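Long-range contacts in proteasome activator protein PA26 (Trypanosoma brucei, PDB 1YAR), which probably docks as a ring-shaped heptamer on the ends of the 20S proteasome and opens its entrance gate, as in other 11S (PA28) activators: residues A50-V55 with E71-V76; G75-Y80 with L198-A203; T96-R101 with K223-P228; S156-V161 with L187-I192. One frame throughout, in Å; residues are numbered along the deposited sequence. Where two conformers were deposited one is given.

Contact 1: residues A50-V55 with E71-V76; sequences AEAHGV and EQLLGV. Unlike the reference sequence in segment 50-55: Val55 (reference Thr).
The side chain of Gln72 bridges most of the gap between two nearly antiparallel helical segments, whose axes run 10.1 Å apart at 154°. CB points at helix 24-57, and CG, anti to the backbone N (chi1 -172°), starts an extended chain that carries the amide over the Ala52 turn. There CD lies 3.9 Å from Ala52 CB. The two ends of the amide then part. OE1 turns toward Val55, with CG2 of that residue a loose 4.4 Å away, while NE2 settles 3.6 Å from Ala52 CA and also comes close to Glu51 CG. A water completes the tip: it accepts from Gln72 NE2 at 2.7 Å and donates to Glu51 OE2 at 2.7 Å, so the amide and the carboxylate, 53° apart in plane, are linked without touching directly. Beneath this polar rim the buried methyl of Ala52 meets Leu73 CD2 at 3.9 Å. Leu73 continues to Tyr154 and Asp193, and Ala52 rests on Met197. The pair thus joins the first and second long helices of the bundle, with helices 150-166 and 183-226 packing against Leu73, and helix 183-226 also against Ala52.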
loop_
_atom_site.group_PDB
_atom_site.type_symbol
_atom_site.label_atom_id
_atom_site.label_comp_id
_atom_site.label_asym_id
_atom_site.label_seq_id
_atom_site.Cartn_x
_atom_site.Cartn_y
_atom_site.Cartn_z
ATOM N N ALA O 50 43.862 17.666 -113.195
ATOM C CA ALA O 50 42.992 16.765 -113.965
ATOM C C ALA O 50 43.063 17.056 -115.466
ATOM O O ALA O 50 43.133 16.134 -116.271
ATOM C CB ALA O 50 41.550 16.817 -113.469
ATOM N N GLU O 51 43.067 18.342 -115.816
ATOM C CA GLU O 51 43.151 18.793 -117.204
ATOM C C GLU O 51 44.432 18.249 -117.850
ATOM O O GLU O 51 44.383 17.623 -118.915
ATOM C CB GLU O 51 43.086 20.331 -117.239
ATOM C CG GLU O 51 43.564 20.996 -118.521
ATOM C CD GLU O 51 43.367 22.503 -118.485
ATOM O OE1 GLU O 51 42.311 22.961 -118.997
ATOM O OE2 GLU O 51 44.243 23.227 -117.929
ATOM N N ALA O 52 45.567 18.467 -117.181
ATOM C CA ALA O 52 46.860 17.973 -117.642
ATOM C C ALA O 52 46.838 16.449 -117.744
ATOM O O ALA O 52 47.258 15.893 -118.756
ATOM C CB ALA O 52 47.964 18.446 -116.714
ATOM N N HIS O 53 46.315 15.776 -116.715
ATOM C CA HIS O 53 46.186 14.315 -116.735
ATOM C C HIS O 53 45.444 13.833 -117.983
ATOM O O HIS O 53 45.866 12.868 -118.635
ATOM C CB HIS O 53 45.452 13.821 -115.479
ATOM C CG HIS O 53 45.550 12.345 -115.272
ATOM N ND1 HIS O 53 44.488 11.491 -115.473
ATOM C CD2 HIS O 53 46.592 11.566 -114.907
ATOM C CE1 HIS O 53 44.870 10.249 -115.230
ATOM N NE2 HIS O 53 46.143 10.267 -114.888
ATOM N N GLY O 54 44.338 14.506 -118.306
ATOM C CA GLY O 54 43.523 14.169 -119.481
ATOM C C GLY O 54 44.323 14.254 -120.768
ATOM O O GLY O 54 44.213 13.386 -121.631
ATOM N N VAL O 55 45.143 15.295 -120.874
ATOM C CA VAL O 55 46.014 15.515 -122.030
ATOM C C VAL O 55 47.050 14.386 -122.192
ATOM O O VAL O 55 47.265 13.883 -123.299
ATOM C CB VAL O 55 46.692 16.919 -121.968
ATOM C CG1 VAL O 55 47.641 17.131 -123.146
ATOM C CG2 VAL O 55 45.637 18.010 -121.963
ATOM N N GLU O 71 55.986 21.815 -119.891
ATOM C CA GLU O 71 55.797 23.026 -119.088
ATOM C C GLU O 71 54.476 23.034 -118.324
ATOM O O GLU O 71 54.400 23.588 -117.225
ATOM C CB GLU O 71 55.833 24.279 -119.978
ATOM C CG GLU O 71 57.189 24.649 -120.552
ATOM C CD GLU O 71 57.076 25.703 -121.657
ATOM O OE1 GLU O 71 56.944 26.916 -121.330
ATOM O OE2 GLU O 71 57.110 25.317 -122.860
ATOM N N GLN O 72 53.432 22.465 -118.922
ATOM C CA GLN O 72 52.128 22.407 -118.277
ATOM C C GLN O 72 52.205 21.622 -116.951
ATOM O O GLN O 72 51.608 22.023 -115.952
ATOM C CB GLN O 72 51.086 21.780 -119.200
ATOM C CG GLN O 72 49.652 21.872 -118.653
ATOM C CD GLN O 72 48.629 21.077 -119.450
ATOM O OE1 GLN O 72 48.984 20.332 -120.365
ATOM N NE2 GLN O 72 47.355 21.232 -119.102
ATOM N N LEU O 73 52.950 20.522 -116.948
ATOM C CA LEU O 73 53.047 19.686 -115.745
ATOM C C LEU O 73 53.923 20.369 -114.703
ATOM O O LEU O 73 53.595 20.379 -113.515
ATOM C CB LEU O 73 53.592 18.290 -116.060
ATOM C CG LEU O 73 53.086 17.395 -117.196
ATOM C CD1 LEU O 73 53.359 15.961 -116.788
ATOM C CD2 LEU O 73 51.631 17.563 -117.565
ATOM N N LEU O 74 55.035 20.943 -115.159
ATOM C CA LEU O 74 55.882 21.787 -114.312
ATOM C C LEU O 74 55.065 22.901 -113.633
ATOM O O LEU O 74 55.206 23.123 -112.430
ATOM C CB LEU O 74 57.055 22.401 -115.109
ATOM C CG LEU O 74 57.942 21.475 -115.948
ATOM C CD1 LEU O 74 58.890 22.268 -116.856
ATOM C CD2 LEU O 74 58.714 20.498 -115.053
ATOM N N GLY O 75 54.198 23.575 -114.396
ATOM C CA GLY O 75 53.351 24.642 -113.846
ATOM C C GLY O 75 52.413 24.152 -112.747
ATOM O O GLY O 75 52.283 24.797 -111.698
ATOM N N VAL O 76 51.774 23.007 -112.977
ATOM C CA VAL O 76 50.873 22.419 -111.977
ATOM C C VAL O 76 51.648 22.086 -110.686
ATOM O O VAL O 76 51.225 22.460 -109.591
ATOM C CB VAL O 76 50.096 21.176 -112.521
ATOM C CG1 VAL O 76 49.349 20.432 -111.380
ATOM C CG2 VAL O 76 49.090 21.589 -113.622
HETATM O O HOH W 1 46.484 22.204 -116.745
#

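Contact 2: residues G75-Y80 with L198-A203; sequences GVLQRY and LKVELA
The flat group of this contact is the phenol ring of Tyr80, and Ala203 CB meets it obliquely near the hydroxyl end, 3.5 Å from Tyr80 OH and 3.9 Å from Tyr80 CZ. Ile146, Thr204 and Leu207 also touch the Tyr80 side chain, so the ring is buried in the subunit. The segments belong to helices 71-99 and 183-226, two long members of the elongated four-helix bundle that is the fold of 11S activators. They run in the same direction, at 29° and with their axes 10.8 Å apart, an arrangement of non-adjacent helices in the chain order of the bundle. Five buried side chains, those of Val76, Leu77, Tyr80, Val200 and Ala203, meet across the gap. Tyr80 reaches across because CG is anti to its backbone N (chi1 -172°), which sends the ring toward Ala203, one helical turn beyond Val200. Val200 occupies the middle of the interface and uses both of its methyls. CG1, anti to the backbone N, faces the CG1 methyl of Val76 at 3.9 Å and lies more loosely beside Tyr80 CB. Other residues of segment 198-203 reach a neighbouring subunit: Lys199 makes a cation-pi contact with Tyr149 of that subunit, and Leu202 packs on the same residue. Inside the bundle, Leu77 also leans on Tyr154, Leu151 and Met197. Its CG lies beside the backbone N, and from there one branch of the isobutyl group turns back to Val200, bringing Leu77 CD2 to 3.6 Å from Val200 CG2.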
loop_
_atom_site.group_PDB
_atom_site.type_symbol
_atom_site.label_atom_id
_atom_site.label_comp_id
_atom_site.label_asym_id
_atom_site.label_seq_id
_atom_site.Cartn_x
_atom_site.Cartn_y
_atom_site.Cartn_z
ATOM N N GLY O 75 54.198 23.575 -114.396
ATOM C CA GLY O 75 53.351 24.642 -113.846
ATOM C C GLY O 75 52.413 24.152 -112.747
ATOM O O GLY O 75 52.283 24.797 -111.698
ATOM N N VAL O 76 51.774 23.007 -112.977
ATOM C CA VAL O 76 50.873 22.419 -111.977
ATOM C C VAL O 76 51.648 22.086 -110.686
ATOM O O VAL O 76 51.225 22.460 -109.591
ATOM C CB VAL O 76 50.096 21.176 -112.521
ATOM C CG1 VAL O 76 49.349 20.432 -111.380
ATOM C CG2 VAL O 76 49.090 21.589 -113.622
ATOM N N LEU O 77 52.771 21.386 -110.831
ATOM C CA LEU O 77 53.595 21.008 -109.674
ATOM C C LEU O 77 54.123 22.222 -108.899
ATOM O O LEU O 77 54.147 22.216 -107.666
ATOM C CB LEU O 77 54.725 20.046 -110.070
ATOM C CG LEU O 77 54.213 18.646 -110.483
ATOM C CD1 LEU O 77 55.122 17.954 -111.471
ATOM C CD2 LEU O 77 53.937 17.689 -109.276
ATOM N N GLN O 78 54.534 23.268 -109.631
ATOM C CA GLN O 78 55.013 24.498 -109.015
ATOM C C GLN O 78 53.912 25.175 -108.213
ATOM O O GLN O 78 54.152 25.684 -107.118
ATOM C CB GLN O 78 55.542 25.482 -110.079
ATOM C CG GLN O 78 56.028 26.803 -109.495
ATOM C CD GLN O 78 57.344 26.661 -108.753
ATOM O OE1 GLN O 78 58.411 26.649 -109.378
ATOM N NE2 GLN O 78 57.279 26.561 -107.418
ATOM N N ARG O 79 52.710 25.175 -108.766
ATOM C CA ARG O 79 51.557 25.801 -108.131
ATOM C C ARG O 79 51.200 25.063 -106.832
ATOM O O ARG O 79 50.835 25.688 -105.830
ATOM C CB ARG O 79 50.387 25.741 -109.090
ATOM C CG ARG O 79 49.207 26.599 -108.714
ATOM C CD ARG O 79 48.210 26.767 -109.841
ATOM N NE ARG O 79 46.966 27.339 -109.333
ATOM C CZ ARG O 79 45.821 27.319 -109.996
ATOM N NH1 ARG O 79 45.760 26.762 -111.203
ATOM N NH2 ARG O 79 44.744 27.863 -109.453
ATOM N N TYR O 80 51.296 23.732 -106.868
ATOM C CA TYR O 80 51.053 22.914 -105.671
ATOM C C TYR O 80 52.100 23.212 -104.602
ATOM O O TYR O 80 51.747 23.464 -103.439
ATOM C CB TYR O 80 50.963 21.417 -106.008
ATOM C CG TYR O 80 50.530 20.592 -104.802
ATOM C CD1 TYR O 80 49.290 20.813 -104.208
ATOM C CD2 TYR O 80 51.381 19.642 -104.233
ATOM C CE1 TYR O 80 48.883 20.081 -103.091
ATOM C CE2 TYR O 80 50.979 18.904 -103.107
ATOM C CZ TYR O 80 49.727 19.145 -102.555
ATOM O OH TYR O 80 49.306 18.454 -101.445
ATOM N N LEU O 198 48.119 12.706 -111.470
ATOM C CA LEU O 198 47.189 11.958 -110.601
ATOM C C LEU O 198 47.473 12.235 -109.126
ATOM O O LEU O 198 46.553 12.496 -108.348
ATOM C CB LEU O 198 47.245 10.451 -110.885
ATOM C CG LEU O 198 46.447 9.551 -109.923
ATOM C CD1 LEU O 198 44.965 9.957 -109.890
ATOM C CD2 LEU O 198 46.595 8.103 -110.335
ATOM N N LYS O 199 48.746 12.175 -108.755
ATOM C CA LYS O 199 49.178 12.407 -107.367
ATOM C C LYS O 199 48.844 13.805 -106.854
ATOM O O LYS O 199 48.441 13.962 -105.707
ATOM C CB LYS O 199 50.663 12.123 -107.219
ATOM C CG LYS O 199 50.938 10.647 -107.262
ATOM C CD LYS O 199 52.391 10.344 -107.099
ATOM C CE LYS O 199 52.563 8.842 -107.218
ATOM N NZ LYS O 199 53.850 8.390 -106.628
ATOM N N VAL O 200 49.001 14.813 -107.711
ATOM C CA VAL O 200 48.491 16.153 -107.386
ATOM C C VAL O 200 46.969 16.157 -107.179
ATOM O O VAL O 200 46.492 16.775 -106.233
ATOM C CB VAL O 200 48.930 17.218 -108.432
ATOM C CG1 VAL O 200 48.274 18.555 -108.120
ATOM C CG2 VAL O 200 50.456 17.364 -108.418
ATOM N N GLU O 201 46.211 15.464 -108.036
ATOM C CA GLU O 201 44.747 15.380 -107.851
ATOM C C GLU O 201 44.372 14.741 -106.501
ATOM O O GLU O 201 43.489 15.227 -105.802
ATOM C CB GLU O 201 44.050 14.571 -108.947
ATOM C CG GLU O 201 44.127 15.127 -110.364
ATOM C CD GLU O 201 43.461 14.186 -111.366
ATOM O OE1 GLU O 201 44.183 13.572 -112.191
ATOM O OE2 GLU O 201 42.218 14.023 -111.304
ATOM N N LEU O 202 45.037 13.637 -106.176
ATOM C CA LEU O 202 44.809 12.927 -104.919
ATOM C C LEU O 202 45.278 13.733 -103.716
ATOM O O LEU O 202 44.559 13.824 -102.717
ATOM C CB LEU O 202 45.521 11.578 -104.941
ATOM C CG LEU O 202 45.160 10.604 -106.067
ATOM C CD1 LEU O 202 46.131 9.431 -106.022
ATOM C CD2 LEU O 202 43.701 10.129 -106.000
ATOM N N ALA O 203 46.496 14.279 -103.791
ATOM C CA ALA O 203 47.040 15.070 -102.685
ATOM C C ALA O 203 46.200 16.313 -102.387
ATOM O O ALA O 203 46.004 16.640 -101.217
ATOM C CB ALA O 203 48.477 15.448 -102.941
#

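Contact 3: residues T96-R101 with K223-P228; sequences TVIAIR and KKLIQP
Both segments are helix ends that unwind side by side, with the CA atoms of Ile98 and Leu225 5.9 Å apart and the N-H of Arg101 bonding back to Ile98 O in a tight turn at the end of helix 71-99. Arg101 makes the largest single contribution. Its chain, extended from CG to NE, runs alongside Ile226 and points the same way, with Arg101 CD 3.5 Å from Ile226 O and Arg101 NE 3.9 Å from Ile226 CG2. The guanidinium then turns back to its own helix: NH1 donates to Val97 O at 3.0 Å and 158°, in the guanidinium plane and on a carbonyl lone pair. NH1 also bonds Tyr22 O and NH2 bonds Arg19 O, so the charged group ties the N-terminal region to this end of the four-helix bundle. In 11S activators the stretch after the second helix forms the activation loop, and the segment 96-101 probably leads into it. Val97 CG1 touches Ile226 CD1 at 3.7 Å, and Ile98 CD1 meets Leu225 CD1 at 4.1 Å. Gln116 NE2 of helix 111-130 bonds the carbonyl oxygens of both Leu225 and Arg101; Pro228 CG lies 3.7 Å from Arg101 O.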
loop_
_atom_site.group_PDB
_atom_site.type_symbol
_atom_site.label_atom_id
_atom_site.label_comp_id
_atom_site.label_asym_id
_atom_site.label_seq_id
_atom_site.Cartn_x
_atom_site.Cartn_y
_atom_site.Cartn_z
ATOM N N THR O 96 52.518 28.380 -83.112
ATOM C CA THR O 96 53.154 29.348 -82.215
ATOM C C THR O 96 52.153 29.893 -81.203
ATOM O O THR O 96 52.449 29.948 -80.027
ATOM C CB THR O 96 53.772 30.505 -83.035
ATOM O OG1 THR O 96 54.866 29.990 -83.785
ATOM C CG2 THR O 96 54.432 31.549 -82.103
ATOM N N VAL O 97 50.977 30.287 -81.678
ATOM C CA VAL O 97 49.925 30.855 -80.814
ATOM C C VAL O 97 49.584 29.878 -79.681
ATOM O O VAL O 97 49.467 30.259 -78.494
ATOM C CB VAL O 97 48.671 31.187 -81.633
ATOM C CG1 VAL O 97 47.463 31.468 -80.731
ATOM C CG2 VAL O 97 48.934 32.372 -82.581
ATOM N N ILE O 98 49.449 28.606 -80.040
ATOM C CA ILE O 98 49.223 27.572 -79.012
ATOM C C ILE O 98 50.452 27.309 -78.124
ATOM O O ILE O 98 50.365 27.379 -76.889
ATOM C CB ILE O 98 48.707 26.268 -79.665
ATOM C CG1 ILE O 98 47.438 26.559 -80.477
ATOM C CG2 ILE O 98 48.435 25.224 -78.588
ATOM C CD1 ILE O 98 47.061 25.437 -81.455
ATOM N N ALA O 99 51.595 27.015 -78.741
ATOM C CA ALA O 99 52.767 26.567 -77.994
ATOM C C ALA O 99 53.259 27.567 -76.951
ATOM O O ALA O 99 53.735 27.171 -75.880
ATOM C CB ALA O 99 53.908 26.171 -78.932
ATOM N N ILE O 100 53.134 28.858 -77.244
ATOM C CA ILE O 100 53.557 29.880 -76.283
ATOM C C ILE O 100 52.516 30.128 -75.180
ATOM O O ILE O 100 52.716 31.008 -74.335
ATOM C CB ILE O 100 53.952 31.233 -77.006
ATOM C CG1 ILE O 100 52.716 31.897 -77.628
ATOM C CG2 ILE O 100 55.011 30.964 -78.063
ATOM C CD1 ILE O 100 53.018 33.231 -78.404
ATOM N N ARG O 101 51.399 29.393 -75.203
ATOM C CA ARG O 101 50.426 29.446 -74.094
ATOM C C ARG O 101 50.235 28.109 -73.364
ATOM O O ARG O 101 49.317 27.953 -72.553
ATOM C CB ARG O 101 49.084 29.987 -74.581
ATOM C CG ARG O 101 49.149 31.424 -75.065
ATOM C CD ARG O 101 47.893 31.898 -75.778
ATOM N NE ARG O 101 47.952 33.344 -76.041
ATOM C CZ ARG O 101 48.585 33.925 -77.061
ATOM N NH1 ARG O 101 49.236 33.200 -77.975
ATOM N NH2 ARG O 101 48.561 35.257 -77.167
ATOM N N LYS O 223 38.901 28.552 -77.342
ATOM C CA LYS O 223 38.919 29.174 -75.993
ATOM C C LYS O 223 39.932 28.518 -75.066
ATOM O O LYS O 223 40.702 29.224 -74.410
ATOM C CB LYS O 223 37.534 29.249 -75.341
ATOM C CG LYS O 223 36.625 30.279 -75.983
ATOM C CD LYS O 223 35.202 30.233 -75.436
ATOM C CE LYS O 223 34.393 31.363 -76.102
ATOM N NZ LYS O 223 32.921 31.037 -76.258
ATOM N N LYS O 224 39.976 27.180 -75.060
ATOM C CA LYS O 224 40.951 26.421 -74.253
ATOM C C LYS O 224 42.360 26.463 -74.832
ATOM O O LYS O 224 43.345 26.333 -74.094
ATOM C CB LYS O 224 40.524 24.942 -74.061
ATOM C CG LYS O 224 39.253 24.750 -73.264
ATOM C CD LYS O 224 39.446 24.899 -71.774
ATOM C CE LYS O 224 38.110 24.643 -71.032
ATOM N NZ LYS O 224 38.133 25.347 -69.719
ATOM N N LEU O 225 42.473 26.636 -76.148
ATOM C CA LEU O 225 43.783 26.814 -76.757
ATOM C C LEU O 225 44.471 28.084 -76.218
ATOM O O LEU O 225 45.675 28.078 -75.946
ATOM C CB LEU O 225 43.674 26.873 -78.280
ATOM C CG LEU O 225 43.181 25.649 -79.034
ATOM C CD1 LEU O 225 43.146 25.972 -80.539
ATOM C CD2 LEU O 225 44.072 24.445 -78.764
ATOM N N ILE O 226 43.698 29.150 -76.024
ATOM C CA ILE O 226 44.267 30.426 -75.549
ATOM C C ILE O 226 44.376 30.462 -74.021
ATOM O O ILE O 226 45.370 30.943 -73.476
ATOM C CB ILE O 226 43.452 31.631 -76.091
ATOM C CG1 ILE O 226 43.317 31.559 -77.621
ATOM C CG2 ILE O 226 44.100 32.972 -75.673
ATOM C CD1 ILE O 226 44.666 31.651 -78.371
ATOM N N GLN O 227 43.350 29.946 -73.346
ATOM C CA GLN O 227 43.275 29.948 -71.906
ATOM C C GLN O 227 42.973 28.539 -71.383
ATOM O O GLN O 227 41.821 28.234 -71.070
ATOM C CB GLN O 227 42.178 30.914 -71.437
ATOM C CG GLN O 227 42.406 32.371 -71.823
ATOM C CD GLN O 227 43.619 32.994 -71.121
ATOM O OE1 GLN O 227 44.099 32.475 -70.098
ATOM N NE2 GLN O 227 44.111 34.121 -71.668
ATOM N N PRO O 228 43.992 27.677 -71.324
ATOM C CA PRO O 228 43.775 26.274 -70.955
ATOM C C PRO O 228 43.374 26.068 -69.478
ATOM O O PRO O 228 42.836 25.012 -69.129
ATOM C CB PRO O 228 45.131 25.625 -71.258
ATOM C CG PRO O 228 46.145 26.755 -71.136
ATOM C CD PRO O 228 45.404 27.955 -71.662
#

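Contact 4: residues S156-V161 with L187-I192; sequences SARSTV and LELRQI
Ser156 O is gripped by two donors: the helical N-H of Thr160 at 3.2 Å and the hydroxyl of Ser159, whose OG donates at 2.8 Å from above the carbonyl plane. That hydroxyl lies on the flank of helix 150-166 turned from its partner. Arg158 starts from the side of the helix and swings its end over Leu189. Its chi1 of -142° is well off a staggered position, and the chain, extended to NE, lays one guanidinium face on Leu189 CD1, which sits 3.7 Å from Arg158 CZ, above the centre of the group. The polar rim is engaged by Glu162 and Asp193, both in salt bridges, and by Gln65 O; the two acids probably stabilise the buried charge. The segments run antiparallel (166°); their helices, consecutive in the chain of the 11S bundle, are joined by a long, partly unmodelled link. Val161 packs between two partners. Its CG1 lies 3.9 Å from Leu189 CD1, and its CG2 meets Ile192 CD1 tip to tip at 3.7 Å; that same Ile192 methyl is 3.7 Å from Ala157 O. Val161 CG2 also brushes the carboxylate carbon of Glu188, whose OE1 forms a salt bridge with Arg152 of a neighbouring subunit.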
loop_
_atom_site.group_PDB
_atom_site.type_symbol
_atom_site.label_atom_id
_atom_site.label_comp_id
_atom_site.label_asym_id
_atom_site.label_seq_id
_atom_site.Cartn_x
_atom_site.Cartn_y
_atom_site.Cartn_z
ATOM N N SER O 156 63.553 14.414 -110.897
ATOM C CA SER O 156 64.407 13.266 -110.587
ATOM C C SER O 156 63.972 12.060 -111.409
ATOM O O SER O 156 64.752 11.517 -112.191
ATOM C CB SER O 156 64.316 12.894 -109.098
ATOM O OG SER O 156 64.453 14.023 -108.246
ATOM N N ALA O 157 62.708 11.676 -111.234
ATOM C CA ALA O 157 62.134 10.467 -111.836
ATOM C C ALA O 157 62.192 10.524 -113.371
ATOM O O ALA O 157 62.591 9.560 -114.032
ATOM C CB ALA O 157 60.680 10.301 -111.373
ATOM N N ARG O 158 61.818 11.677 -113.920
ATOM C CA ARG O 158 61.791 11.854 -115.366
ATOM C C ARG O 158 63.201 11.858 -115.959
ATOM O O ARG O 158 63.435 11.246 -116.999
ATOM C CB ARG O 158 61.026 13.134 -115.747
ATOM C CG ARG O 158 60.187 12.954 -117.006
ATOM C CD ARG O 158 59.620 14.217 -117.612
ATOM N NE ARG O 158 58.646 13.908 -118.669
ATOM C CZ ARG O 158 58.914 13.913 -119.980
ATOM N NH1 ARG O 158 60.125 14.234 -120.433
ATOM N NH2 ARG O 158 57.955 13.627 -120.847
ATOM N N SER O 159 64.135 12.523 -115.278
ATOM C CA SER O 159 65.518 12.652 -115.757
ATOM C C SER O 159 66.278 11.321 -115.848
ATOM O O SER O 159 67.135 11.159 -116.722
ATOM C CB SER O 159 66.294 13.664 -114.909
ATOM O OG SER O 159 66.596 13.140 -113.630
ATOM N N THR O 160 65.960 10.384 -114.949
ATOM C CA THR O 160 66.491 9.021 -114.999
ATOM C C THR O 160 66.030 8.301 -116.267
ATOM O O THR O 160 66.842 7.720 -116.986
ATOM C CB THR O 160 66.047 8.217 -113.746
ATOM O OG1 THR O 160 66.497 8.888 -112.573
ATOM C CG2 THR O 160 66.752 6.855 -113.677
ATOM N N VAL O 161 64.732 8.381 -116.548
ATOM C CA VAL O 161 64.149 7.758 -117.727
ATOM C C VAL O 161 64.603 8.462 -119.017
ATOM O O VAL O 161 64.938 7.801 -119.998
ATOM C CB VAL O 161 62.604 7.638 -117.592
ATOM C CG1 VAL O 161 61.943 7.152 -118.887
ATOM C CG2 VAL O 161 62.260 6.697 -116.431
ATOM N N LEU O 187 56.903 3.742 -122.263
ATOM C CA LEU O 187 55.595 3.893 -121.623
ATOM C C LEU O 187 55.739 4.391 -120.175
ATOM O O LEU O 187 54.865 5.086 -119.670
ATOM C CB LEU O 187 54.831 2.579 -121.659
ATOM C CG LEU O 187 54.304 2.143 -123.036
ATOM C CD1 LEU O 187 53.763 0.762 -122.964
ATOM C CD2 LEU O 187 53.230 3.126 -123.568
ATOM N N GLU O 188 56.838 4.031 -119.509
ATOM C CA GLU O 188 57.071 4.542 -118.152
ATOM C C GLU O 188 57.243 6.078 -118.122
ATOM O O GLU O 188 56.857 6.736 -117.142
ATOM C CB GLU O 188 58.251 3.840 -117.477
ATOM C CG GLU O 188 58.327 4.145 -115.991
ATOM C CD GLU O 188 59.584 3.627 -115.334
ATOM O OE1 GLU O 188 59.830 4.036 -114.178
ATOM O OE2 GLU O 188 60.313 2.826 -115.960
ATOM N N LEU O 189 57.784 6.650 -119.206
ATOM C CA LEU O 189 57.947 8.102 -119.313
ATOM C C LEU O 189 56.599 8.788 -119.295
ATOM O O LEU O 189 56.397 9.776 -118.570
ATOM C CB LEU O 189 58.698 8.484 -120.597
ATOM C CG LEU O 189 59.042 9.962 -120.812
ATOM C CD1 LEU O 189 60.101 10.407 -119.815
ATOM C CD2 LEU O 189 59.492 10.207 -122.285
ATOM N N ARG O 190 55.675 8.249 -120.088
ATOM C CA ARG O 190 54.305 8.724 -120.110
ATOM C C ARG O 190 53.654 8.502 -118.743
ATOM O O ARG O 190 52.861 9.333 -118.304
ATOM C CB ARG O 190 53.524 7.991 -121.199
ATOM C CG ARG O 190 52.104 8.406 -121.357
ATOM C CD ARG O 190 51.454 7.755 -122.548
ATOM N NE ARG O 190 50.008 7.904 -122.524
ATOM C CZ ARG O 190 49.186 7.055 -121.922
ATOM N NH1 ARG O 190 49.671 5.987 -121.293
ATOM N NH2 ARG O 190 47.875 7.265 -121.955
ATOM N N GLN O 191 53.989 7.380 -118.093
ATOM C CA GLN O 191 53.339 7.014 -116.832
ATOM C C GLN O 191 53.781 7.943 -115.711
ATOM O O GLN O 191 52.985 8.269 -114.815
ATOM C CB GLN O 191 53.581 5.553 -116.442
ATOM C CG GLN O 191 52.448 4.999 -115.506
ATOM C CD GLN O 191 51.047 5.161 -116.104
ATOM O OE1 GLN O 191 50.807 4.762 -117.250
ATOM N NE2 GLN O 191 50.127 5.730 -115.334
ATOM N N ILE O 192 55.047 8.349 -115.749
ATOM C CA ILE O 192 55.553 9.333 -114.805
ATOM C C ILE O 192 54.778 10.647 -114.972
ATOM O O ILE O 192 54.294 11.208 -113.983
ATOM C CB ILE O 192 57.082 9.540 -114.962
ATOM C CG1 ILE O 192 57.839 8.350 -114.390
ATOM C CG2 ILE O 192 57.538 10.844 -114.272
ATOM C CD1 ILE O 192 59.274 8.236 -114.889
#

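Contacts 1, 2 and 4 cluster on one side of the chain's centre, and contact 3 lies on the other, about 41, 34 and 46 Å from them between centres. Contacts 1 and 2 touch, about 8 Å apart between centres, and share Gly75 and Val76. Contact 1 closes before contacts 3 and 4 open, the segments of contacts 2 and 3 alternate along the chain, and contact 4 is nested within both their loops. Helices 71-99 and 183-226 join contacts 2 and 3, so the same pair meets near the start of helix 71-99 and again where both helices end. Contacts 2 and 4 adjoin the same neighbouring subunit, consistent with packing inside the activator ring.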